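Local structure of O-methyltransferase (Burkholderia thailandensis, 3MCZ) at residues A[301-304]-A[305-309]; A[256-259]-A[260-263]; A[140-143]-A[144-148]; A[123-126]-A[127-130]. The protein probably transfers a methyl group from S-adenosyl-L-methionine to a hydroxyl group of a substrate, and forms a dimer. All coordinates share one frame; numbering follows the deposited sequence.

Contact 1: residues A[301-304]-A[305-309]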
# COMPACT_ATOMS: atom_id res chain seq x y z
N ALA A 301 -14.12 2.15 -10.49
CA ALA A 301 -14.38 3.11 -9.42
C ALA A 301 -13.08 3.57 -8.75
O ALA A 301 -12.92 4.76 -8.44
CB ALA A 301 -15.31 2.50 -8.37
N ASP A 302 -12.15 2.63 -8.61
CA ASP A 302 -10.82 2.95 -8.08
C ASP A 302 -10.13 3.91 -9.01
O ASP A 302 -9.54 4.88 -8.57
CB ASP A 302 -9.97 1.69 -7.92
CG ASP A 302 -8.54 2.01 -7.50
OD1 ASP A 302 -8.40 2.68 -6.45
OD2 ASP A 302 -7.59 1.69 -8.25
N PHE A 303 -10.19 3.64 -10.31
CA PHE A 303 -9.54 4.52 -11.29
C PHE A 303 -10.14 5.94 -11.25
O PHE A 303 -9.39 6.89 -11.31
CB PHE A 303 -9.69 3.97 -12.70
CG PHE A 303 -8.94 4.75 -13.71
CD1 PHE A 303 -7.55 4.63 -13.79
CD2 PHE A 303 -9.59 5.58 -14.60
CE1 PHE A 303 -6.83 5.32 -14.77
CE2 PHE A 303 -8.84 6.30 -15.57
CZ PHE A 303 -7.49 6.15 -15.63
N SER A 304 -11.47 6.04 -11.16
CA SER A 304 -12.11 7.36 -11.04
C SER A 304 -11.57 8.16 -9.87
O SER A 304 -11.24 9.35 -10.01
CB SER A 304 -13.62 7.24 -10.90
OG SER A 304 -14.23 8.46 -11.27
N LEU A 305 -11.46 7.51 -8.72
CA LEU A 305 -10.89 8.15 -7.55
C LEU A 305 -9.41 8.51 -7.73
O LEU A 305 -8.96 9.57 -7.27
CB LEU A 305 -11.10 7.26 -6.31
CG LEU A 305 -10.64 7.87 -4.96
CD1 LEU A 305 -11.51 9.11 -4.61
CD2 LEU A 305 -10.67 6.84 -3.83
N HIS A 306 -8.63 7.61 -8.34
CA HIS A 306 -7.23 7.85 -8.65
C HIS A 306 -7.09 9.16 -9.45
O HIS A 306 -6.25 10.02 -9.15
CB HIS A 306 -6.71 6.64 -9.41
CG HIS A 306 -5.22 6.55 -9.52
ND1 HIS A 306 -4.59 5.40 -9.93
CD2 HIS A 306 -4.24 7.45 -9.27
CE1 HIS A 306 -3.28 5.60 -9.94
NE2 HIS A 306 -3.04 6.84 -9.56
N MSE A 307 -7.94 9.33 -10.44
CA MSE A 307 -7.86 10.50 -11.32
C MSE A 307 -8.29 11.75 -10.58
O MSE A 307 -7.70 12.79 -10.80
CB MSE A 307 -8.71 10.29 -12.58
CG MSE A 307 -8.19 9.21 -13.53
SE MSE A 307 -6.32 9.44 -14.05
CE MSE A 307 -6.29 11.37 -14.18
N MSE A 308 -9.27 11.63 -9.69
CA MSE A 308 -9.67 12.73 -8.80
C MSE A 308 -8.52 13.15 -7.89
O MSE A 308 -8.31 14.36 -7.64
CB MSE A 308 -10.89 12.30 -7.96
CG MSE A 308 -11.55 13.42 -7.18
SE MSE A 308 -12.37 12.81 -5.60
CE MSE A 308 -10.89 12.93 -4.61
N VAL A 309 -7.74 12.19 -7.40
CA VAL A 309 -6.57 12.60 -6.62
C VAL A 309 -5.56 13.36 -7.51
O VAL A 309 -4.97 14.37 -7.07
CB VAL A 309 -5.91 11.43 -5.86
CG1 VAL A 309 -4.54 11.83 -5.27
CG2 VAL A 309 -6.88 10.91 -4.77
O HOH W 1 -6.42 3.11 -10.56
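Two first torsions set Phe303 and Met307 side by side: in Phe303 CG stands anti to the backbone N (chi1 -174°), whereas in Met307, a selenomethionine, CG is anti to the carbonyl carbon (chi1 -68°). Both side chains point the same way, one helical turn apart. The CG methylene of Met307 sits over one face of the Phe303 ring, 3.9 Å from its centroid and displaced toward the rim; the closest ring atom is CE2, 3.6 Å from that CG. The bend at chi2 (-53°) brings Met307 SE obliquely to the ring, 3.8 Å from Phe303 CZ, so a CH-pi and a Met-aromatic contact share one ring. His259 meets the same Phe303 ring edge-to-face. Elsewhere on the helix, a water bridges Asp302 to His306: it donates to Asp302 OD2 at 3.0 Å and lies in the ring plane of His306, at ND1. The stronger partner of that carboxylate is Arg36 of the second subunit, which forms a salt bridge with OD2, while Gln37 of that subunit bonds OD1. Successive i to i+4 backbone bonds, such as His306 N to Asp302 O at 2.9 Å, confirm a regular alpha-helix. Helix 298-310 thus carries an i, i+4 Met-aromatic pair toward the loop after strand 251-255, and a charged position at the dimer interface.

Contact 2: residues A[256-259]-A[260-263]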
# COMPACT_ATOMS: atom_id res chain seq x y z
N ASP A 256 -7.59 7.67 -23.95
CA ASP A 256 -7.26 7.55 -22.53
C ASP A 256 -7.00 8.93 -21.94
O ASP A 256 -6.01 9.11 -21.23
CB ASP A 256 -6.03 6.63 -22.39
CG ASP A 256 -5.82 6.04 -21.00
OD1 ASP A 256 -6.77 5.93 -20.20
OD2 ASP A 256 -4.66 5.62 -20.74
N CYS A 257 -7.91 9.89 -22.22
CA CYS A 257 -7.78 11.29 -21.79
C CYS A 257 -9.08 11.97 -21.36
O CYS A 257 -9.04 13.06 -20.78
CB CYS A 257 -7.14 12.14 -22.88
SG CYS A 257 -8.15 12.21 -24.42
N LEU A 258 -10.24 11.38 -21.64
CA LEU A 258 -11.50 12.04 -21.24
C LEU A 258 -11.68 12.18 -19.73
O LEU A 258 -12.44 13.06 -19.25
CB LEU A 258 -12.71 11.34 -21.88
CG LEU A 258 -12.99 11.63 -23.38
CD1 LEU A 258 -14.15 10.74 -23.82
CD2 LEU A 258 -13.31 13.10 -23.67
N HIS A 259 -10.94 11.38 -18.96
CA HIS A 259 -11.03 11.43 -17.53
C HIS A 259 -10.33 12.63 -16.87
O HIS A 259 -10.35 12.73 -15.66
CB HIS A 259 -10.54 10.12 -16.92
CG HIS A 259 -9.19 9.72 -17.39
ND1 HIS A 259 -8.99 8.78 -18.38
CD2 HIS A 259 -7.96 10.18 -17.05
CE1 HIS A 259 -7.70 8.67 -18.62
NE2 HIS A 259 -7.05 9.49 -17.81
N TYR A 260 -9.72 13.51 -17.66
CA TYR A 260 -9.25 14.81 -17.17
C TYR A 260 -10.33 15.88 -17.14
O TYR A 260 -10.12 16.97 -16.62
CB TYR A 260 -8.08 15.33 -18.02
CG TYR A 260 -6.82 14.56 -17.78
CD1 TYR A 260 -6.02 14.84 -16.70
CD2 TYR A 260 -6.45 13.52 -18.63
CE1 TYR A 260 -4.87 14.13 -16.47
CE2 TYR A 260 -5.31 12.80 -18.41
CZ TYR A 260 -4.52 13.10 -17.35
OH TYR A 260 -3.38 12.38 -17.14
N PHE A 261 -11.50 15.56 -17.69
CA PHE A 261 -12.56 16.54 -17.87
C PHE A 261 -13.75 16.20 -16.99
O PHE A 261 -14.04 15.01 -16.79
CB PHE A 261 -12.96 16.55 -19.33
CG PHE A 261 -11.85 16.96 -20.25
CD1 PHE A 261 -11.36 18.27 -20.23
CD2 PHE A 261 -11.24 16.03 -21.07
CE1 PHE A 261 -10.28 18.64 -21.08
CE2 PHE A 261 -10.18 16.39 -21.91
CZ PHE A 261 -9.71 17.71 -21.91
N ASP A 262 -14.44 17.22 -16.44
CA ASP A 262 -15.80 16.97 -15.90
C ASP A 262 -16.79 16.62 -17.02
O ASP A 262 -16.48 16.76 -18.19
CB ASP A 262 -16.30 18.10 -14.98
CG ASP A 262 -16.71 19.37 -15.69
OD1 ASP A 262 -16.95 19.41 -16.91
OD2 ASP A 262 -16.83 20.39 -14.97
N ALA A 263 -17.99 16.20 -16.67
CA ALA A 263 -18.93 15.72 -17.70
C ALA A 263 -19.29 16.80 -18.72
O ALA A 263 -19.44 16.53 -19.89
CB ALA A 263 -20.24 15.11 -17.04
O HOH W 2 -3.96 9.68 -17.45
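Tyr260 packs alongside His259 as the chain turns, the two rings 5.1 Å apart between centroids with planes inclined at 35°, too oblique for either a stack or a T-shaped pair. The rings come closest at His259 NE2 and Tyr260 CE2, 3.8 Å apart. One water joins the polar ends, 3.1 Å from His259 NE2, in the plane of the imidazole, and 2.8 Å from Tyr260 OH. In His259, CG lies between the backbone N and the carbonyl carbon (chi1 53°), and the ring lies over Cys257, whose CA is above one face. All this happens in the loop that leaves strand 251-255 of the Rossmann-like methyltransferase sheet and leads into helix 263-275. Two i to i+3 bonds wind it into a 3-10 turn: Tyr260 N to Cys257 O, 3.2 Å and nearly straight at 171°, and Phe261 N to Leu258 O, 3.1 Å. Cys257 O also lies at the edge of the Tyr260 ring, 3.4 Å from CD2. Phe261 touches the carbonyls of the turn, its CB 3.5 Å from Leu258 O, and packs against Ala266 and Val269 of helix 263-275; the backbone O of Phe261 accepts a hydrogen bond from His317 NE2.

Contact 3: residues A[140-143]-A[144-148]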
# COMPACT_ATOMS: atom_id res chain seq x y z
N PHE A 140 -0.39 20.21 -5.04
CA PHE A 140 0.27 18.92 -5.37
C PHE A 140 -0.29 18.13 -6.59
O PHE A 140 0.31 17.15 -7.06
CB PHE A 140 0.31 18.03 -4.11
CG PHE A 140 -1.06 17.78 -3.47
CD1 PHE A 140 -1.90 16.82 -3.97
CD2 PHE A 140 -1.48 18.54 -2.39
CE1 PHE A 140 -3.15 16.60 -3.38
CE2 PHE A 140 -2.72 18.34 -1.80
CZ PHE A 140 -3.55 17.36 -2.30
N GLN A 141 -1.43 18.56 -7.14
CA GLN A 141 -2.01 17.88 -8.29
C GLN A 141 -1.27 18.20 -9.60
O GLN A 141 -0.48 19.17 -9.67
CB GLN A 141 -3.51 18.24 -8.38
CG GLN A 141 -4.30 17.73 -7.14
CD GLN A 141 -5.79 18.01 -7.22
OE1 GLN A 141 -6.23 19.17 -7.11
NE2 GLN A 141 -6.59 16.93 -7.40
N GLN A 142 -1.51 17.39 -10.63
CA GLN A 142 -0.65 17.39 -11.84
C GLN A 142 -0.58 18.71 -12.59
O GLN A 142 0.50 19.12 -13.07
CB GLN A 142 -1.10 16.26 -12.80
CG GLN A 142 -0.76 14.89 -12.25
CD GLN A 142 -1.10 13.74 -13.20
OE1 GLN A 142 -1.90 13.89 -14.14
NE2 GLN A 142 -0.48 12.58 -12.97
N GLU A 143 -1.71 19.39 -12.68
CA GLU A 143 -1.77 20.67 -13.38
C GLU A 143 -0.89 21.73 -12.68
O GLU A 143 -0.39 22.64 -13.35
CB GLU A 143 -3.22 21.14 -13.62
CG GLU A 143 -4.13 21.26 -12.39
CD GLU A 143 -4.90 19.99 -12.06
OE1 GLU A 143 -4.27 18.90 -12.11
OE2 GLU A 143 -6.13 20.07 -11.76
N SER A 144 -0.65 21.58 -11.37
CA SER A 144 0.18 22.52 -10.58
C SER A 144 1.62 22.07 -10.44
O SER A 144 2.49 22.86 -10.01
CB SER A 144 -0.39 22.68 -9.15
OG SER A 144 -1.82 22.64 -9.13
N ARG A 145 1.86 20.79 -10.73
CA ARG A 145 3.13 20.11 -10.45
C ARG A 145 4.04 19.99 -11.67
O ARG A 145 5.23 20.18 -11.55
CB ARG A 145 2.87 18.71 -9.89
CG ARG A 145 4.10 17.96 -9.49
CD ARG A 145 3.73 16.58 -9.00
NE ARG A 145 4.83 15.92 -8.27
CZ ARG A 145 4.66 14.82 -7.54
NH1 ARG A 145 3.46 14.25 -7.41
NH2 ARG A 145 5.70 14.28 -6.94
N PHE A 146 3.49 19.65 -12.83
CA PHE A 146 4.36 19.31 -13.97
C PHE A 146 5.21 20.44 -14.58
O PHE A 146 6.21 20.15 -15.27
CB PHE A 146 3.58 18.55 -15.05
CG PHE A 146 3.18 17.13 -14.66
CD1 PHE A 146 3.63 16.53 -13.48
CD2 PHE A 146 2.37 16.39 -15.50
CE1 PHE A 146 3.25 15.23 -13.14
CE2 PHE A 146 1.99 15.10 -15.17
CZ PHE A 146 2.42 14.51 -13.99
N ALA A 147 4.89 21.72 -14.33
CA ALA A 147 5.74 22.80 -14.87
C ALA A 147 7.11 22.87 -14.18
O ALA A 147 8.08 23.29 -14.80
CB ALA A 147 5.04 24.16 -14.83
N HIS A 148 7.20 22.46 -12.92
CA HIS A 148 8.46 22.58 -12.17
C HIS A 148 9.08 21.22 -11.82
O HIS A 148 10.30 21.13 -11.56
CB HIS A 148 8.22 23.38 -10.88
CG HIS A 148 7.20 22.77 -9.96
ND1 HIS A 148 7.51 21.81 -9.03
CD2 HIS A 148 5.87 22.99 -9.84
CE1 HIS A 148 6.42 21.47 -8.36
NE2 HIS A 148 5.40 22.17 -8.84
O HOH W 3 0.65 14.95 -8.77
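The short helix 142-145, which precedes the long helix 150-172, starts at Gln142, which forms an i, i+4 pair with Phe146. Gln142 begins over one face of the Phe146 ring with CB, and its extended chain leads out past the CZ rim. That CB is 4.2 Å from the ring centroid, while CG and NE2 approach Phe146 CZ to 3.6 Å, with amide and ring planes 38° apart. Phe146 has CG anti to its carbonyl carbon (chi1 -70°), which turns the ring back along the helix to meet the glutamine; Phe156 of helix 150-172 meets the same ring. In the backbone, Phe146 N donates to Gln142 O at 3.0 Å, nearly straight at 167°. Ser144 N reaches Gln141 O at 3.0 Å, the donor lying above the carbonyl plane. The Arg145 side chain stretches out fully, and a water in its guanidinium plane accepts from NH1 and donates to Phe140 O at 2.8 Å. The main partners of Arg145 are Asp149, in a salt bridge through NE, and Leu120 O, bonded through NH2. Glu143 instead bonds Thr311 and Asn312. This is a helical turn whose i, i+4 Gln-Phe pair, with a CH-pi contact from CB, packs against helix 150-172.

Contact 4: residues A[123-126]-A[127-130]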
# COMPACT_ATOMS: atom_id res chain seq x y z
N ASP A 123 2.84 11.13 -0.80
CA ASP A 123 2.37 12.18 0.08
C ASP A 123 1.02 12.79 -0.31
O ASP A 123 0.43 13.53 0.47
CB ASP A 123 3.42 13.31 0.18
CG ASP A 123 4.77 12.83 0.67
OD1 ASP A 123 4.81 11.75 1.33
OD2 ASP A 123 5.79 13.54 0.43
N ASN A 124 0.53 12.51 -1.51
CA ASN A 124 -0.73 13.11 -1.92
C ASN A 124 -1.97 12.39 -1.36
O ASN A 124 -2.98 13.02 -1.04
CB ASN A 124 -0.77 13.18 -3.44
CG ASN A 124 0.35 14.05 -4.00
OD1 ASN A 124 1.02 14.78 -3.25
ND2 ASN A 124 0.54 14.01 -5.31
N TRP A 125 -1.86 11.06 -1.24
CA TRP A 125 -2.98 10.21 -0.86
C TRP A 125 -3.55 10.47 0.53
O TRP A 125 -4.77 10.53 0.68
CB TRP A 125 -2.66 8.72 -1.18
CG TRP A 125 -2.92 8.52 -2.60
CD1 TRP A 125 -2.08 8.80 -3.63
CD2 TRP A 125 -4.17 8.08 -3.21
NE1 TRP A 125 -2.71 8.57 -4.83
CE2 TRP A 125 -3.99 8.15 -4.61
CE3 TRP A 125 -5.41 7.67 -2.71
CZ2 TRP A 125 -4.99 7.78 -5.51
CZ3 TRP A 125 -6.42 7.31 -3.62
CH2 TRP A 125 -6.20 7.37 -5.00
N PRO A 126 -2.70 10.73 1.54
CA PRO A 126 -3.22 11.10 2.83
C PRO A 126 -3.90 12.47 2.85
O PRO A 126 -4.49 12.84 3.85
CB PRO A 126 -1.98 11.12 3.72
CG PRO A 126 -1.04 10.28 3.05
CD PRO A 126 -1.24 10.58 1.60
N ARG A 127 -3.84 13.20 1.73
CA ARG A 127 -4.46 14.52 1.68
C ARG A 127 -5.79 14.47 0.99
O ARG A 127 -6.32 15.52 0.58
CB ARG A 127 -3.49 15.52 1.01
CG ARG A 127 -2.23 15.67 1.80
CD ARG A 127 -1.19 16.56 1.12
NE ARG A 127 -1.59 17.95 1.31
CZ ARG A 127 -0.88 19.02 0.97
NH1 ARG A 127 0.30 18.92 0.38
NH2 ARG A 127 -1.40 20.22 1.23
N LEU A 128 -6.38 13.27 0.90
CA LEU A 128 -7.69 13.11 0.36
C LEU A 128 -8.70 14.08 0.88
O LEU A 128 -9.52 14.59 0.11
CB LEU A 128 -8.24 11.71 0.61
CG LEU A 128 -8.16 10.70 -0.51
CD1 LEU A 128 -8.53 9.31 0.02
CD2 LEU A 128 -9.15 11.13 -1.67
N GLY A 129 -8.72 14.27 2.20
CA GLY A 129 -9.69 15.17 2.85
C GLY A 129 -9.66 16.58 2.29
O GLY A 129 -10.68 17.22 2.17
N GLU A 130 -8.47 17.07 1.95
CA GLU A 130 -8.33 18.41 1.37
C GLU A 130 -8.87 18.46 -0.06
O GLU A 130 -9.48 19.45 -0.47
CB GLU A 130 -6.86 18.87 1.34
CG GLU A 130 -6.21 19.04 2.71
CD GLU A 130 -4.70 19.28 2.59
OE1 GLU A 130 -4.31 20.32 2.02
OE2 GLU A 130 -3.91 18.41 3.05
O HOH W 4 1.61 16.48 -0.86
O HOH W 5 -7.03 13.58 4.46
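Two i to i+3 bonds, Arg127 N to Asn124 O at 2.9 Å and Leu128 N to Trp125 O at 3.2 Å, wind the backbone into a 3-10 turn, both donors standing more than 50° out of the acceptor's carbonyl plane. This turn, with Arg127 at the N-cap position, leads straight into helix 128-132. Across it, Arg127 folds back over the turn, its CD 3.5 Å from Asp123 O, while the Phe140 ring packs against the arginine from the following loop. On the buried side, Leu128 CD1 approaches Trp125 CE3 obliquely in a loose apolar contact. Both side chains continue onto Val309 of helix 298-310, and outward to the second subunit, where Arg36 touches Trp125 and Tyr43 touches Leu128. Pro126 O accepts from a water at 2.7 Å that accepts from Gly129 N; a glycerol, probably from crystallisation, also bonds this O. The bend at chi3 (77°) of Arg127 turns the guanidinium side-on to Glu130, so NE meets OE2 at 2.9 Å and NH2 meets OE1 at 3.0 Å in a two-pronged salt bridge. The remaining nitrogen, NH1, donates to a water at 3.0 Å that also donates to Asn124 OD1.

In the fold
From the N terminus the order is contact 4, contact 3, contact 2 and contact 1. Each is local, so none nests in or crosses another. Contact 4 closes the turn into helix 128-132, and contact 3 spans the short helix 142-145; they meet where Phe140 packs on Arg127 and Asn124. Contact 2 then turns the chain after strand 251-255, and touches contact 3 through Tyr260 and Gln142. Contact 1, on helix 298-310, adjoins all three: Met307 packs on His259, Val309 O probably takes a hydrogen bond from Gln141 NE2, and Val309 lies against Trp125. Contacts 1 and 4 also reach the second subunit, so helix 298-310 ties the methyltransferase sheet's loop to the dimer interface.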